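Local coordinates for capsid protein (Macrobrachium rosenbergii nodavirus, PDB 5YKV) that forms the shell of the virus, its protruding domain probably pairing into dimers that make up the surface spikes, at the interface of chains A and B. Numbering follows the deposited sequence. Chains: chain A/B, Capsid protein.

The interface of chains A and B. Residues chain A 48, 78-82; chain B 48-50, 52, 76, 80.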
# COMPACT_ATOMS: atom_id res chain seq x y z
N MET A 48 4.09 0.51 -6.86
CA MET A 48 4.93 0.75 -7.98
C MET A 48 5.22 -0.56 -8.73
O MET A 48 5.53 -1.61 -8.15
CB MET A 48 6.22 1.45 -7.55
CG MET A 48 6.93 2.19 -8.68
SD MET A 48 8.26 3.24 -8.06
CE MET A 48 7.30 4.56 -7.31
N SER A 78 16.92 7.12 -7.23
CA SER A 78 17.85 6.91 -6.13
C SER A 78 17.13 6.82 -4.77
O SER A 78 17.03 5.74 -4.19
CB SER A 78 18.94 7.96 -6.12
OG SER A 78 19.81 7.69 -5.04
N ALA A 79 16.67 7.95 -4.23
CA ALA A 79 15.92 7.98 -2.96
C ALA A 79 14.44 7.66 -3.23
O ALA A 79 13.61 8.56 -3.32
CB ALA A 79 16.06 9.34 -2.29
N ILE A 80 14.13 6.37 -3.35
CA ILE A 80 12.83 5.99 -3.87
C ILE A 80 11.70 6.20 -2.84
O ILE A 80 11.84 5.84 -1.68
CB ILE A 80 12.89 4.55 -4.36
CG1 ILE A 80 13.92 4.48 -5.50
CG2 ILE A 80 11.50 4.08 -4.77
CD1 ILE A 80 14.21 3.12 -5.92
N LYS A 81 10.58 6.76 -3.30
CA LYS A 81 9.44 6.98 -2.47
C LYS A 81 8.21 6.39 -3.14
O LYS A 81 7.92 6.69 -4.31
CB LYS A 81 9.28 8.47 -2.17
CG LYS A 81 9.29 8.78 -0.68
CD LYS A 81 9.80 10.14 -0.32
CE LYS A 81 9.51 10.47 1.13
NZ LYS A 81 10.52 11.41 1.68
N CYS A 82 7.54 5.48 -2.40
CA CYS A 82 6.23 4.95 -2.72
C CYS A 82 5.47 4.85 -1.39
O CYS A 82 5.34 3.78 -0.84
CB CYS A 82 6.34 3.59 -3.39
SG CYS A 82 4.77 2.86 -3.96
N MET B 48 7.64 2.11 0.23
CA MET B 48 9.05 2.34 0.03
C MET B 48 9.37 3.79 0.39
O MET B 48 8.73 4.73 -0.08
CB MET B 48 9.46 2.02 -1.40
CG MET B 48 10.92 1.70 -1.51
SD MET B 48 11.41 0.96 -3.11
CE MET B 48 10.66 -0.66 -3.01
N ASP B 49 10.33 3.93 1.30
CA ASP B 49 11.05 5.18 1.58
C ASP B 49 12.51 4.75 1.81
O ASP B 49 12.90 4.49 2.94
CB ASP B 49 10.43 5.92 2.77
CG ASP B 49 11.17 7.19 3.22
OD1 ASP B 49 12.11 7.61 2.52
OD2 ASP B 49 10.76 7.77 4.25
N ARG B 50 13.27 4.57 0.71
CA ARG B 50 14.48 3.72 0.74
C ARG B 50 15.38 4.04 -0.47
O ARG B 50 14.94 3.96 -1.62
CB ARG B 50 14.04 2.26 0.74
CG ARG B 50 15.13 1.21 0.81
CD ARG B 50 14.49 -0.13 0.51
NE ARG B 50 15.41 -1.25 0.60
CZ ARG B 50 16.18 -1.66 -0.41
NH1 ARG B 50 16.22 -0.95 -1.53
NH2 ARG B 50 16.93 -2.74 -0.26
N SER B 52 17.82 3.26 -3.25
CA SER B 52 18.07 2.06 -4.07
C SER B 52 19.53 1.61 -3.88
O SER B 52 20.43 2.44 -3.83
CB SER B 52 17.78 2.33 -5.52
OG SER B 52 18.17 1.25 -6.34
N ASP B 76 14.40 -3.04 -6.40
CA ASP B 76 14.85 -1.66 -6.22
C ASP B 76 15.70 -1.07 -7.36
O ASP B 76 16.13 0.11 -7.21
CB ASP B 76 15.62 -1.53 -4.92
CG ASP B 76 16.96 -2.20 -4.86
OD1 ASP B 76 17.27 -3.04 -5.77
OD2 ASP B 76 17.69 -1.89 -3.87
N ILE B 80 11.51 -0.64 -10.82
CA ILE B 80 11.17 -0.63 -9.43
C ILE B 80 9.85 -1.35 -9.22
O ILE B 80 8.89 -1.11 -9.91
CB ILE B 80 11.09 0.81 -8.90
CG1 ILE B 80 12.42 1.53 -9.16
CG2 ILE B 80 10.72 0.81 -7.42
CD1 ILE B 80 12.32 2.99 -8.94
O HOH W 1 20.79 4.65 -5.43
O HOH W 2 13.28 7.60 -0.15
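A:Ile80 and B:Ile80 meet tip to tip at the apolar centre of this contact between two P-domains, probably a dimer interface, their CD1 methyls 3.6 Å apart, where strand 79-89 of chain A pairs antiparallel with strand 41-51 of chain B. Each isoleucine also meets a methionine across: CG2 of A:Ile80 packs 3.5 Å from SD of B:Met48, a contact repeated by A:Met48 and B:Ile80. In both methionines CG is anti to the backbone N (chi1 -157° in B:Met48) and the extended chain carries SD to the gamma-methyl CG2; chi3 then directs only CE. CB of B:Ser52 touches the CD1 tip of A:Ile80, and CB of A:Cys82 lies beside CB of B:Met48.

A:Cys82 N gives a nearly straight bond to B:Met48 O (2.7 Å), and A:Cys82 O takes the N-H of B:Met48. B:Arg50 N bonds to A:Ile80 O; the return bond from A:Ile80 N is more bent. Beyond, B:Ser52 N reaches A:Ser78 O (2.8 Å). Within chain B, OG of B:Ser52 bonds to B:Asp76 O from above the carbonyl plane, and B:Asp76 OD2 takes NH1 of B:Arg50 on its anti side (2.9 Å), a salt bridge in the guanidinium plane but tilted from the carboxylate. At the rim, A:Lys81 and B:Asp49 run side by side; NZ and OD1 lie 4.2 Å apart, too far for a salt bridge, though opposite charges may attract. One water links B:Asp49 OD1 to A:Ile80 O; another joins A:Ser78 OG to B:Ser52 O.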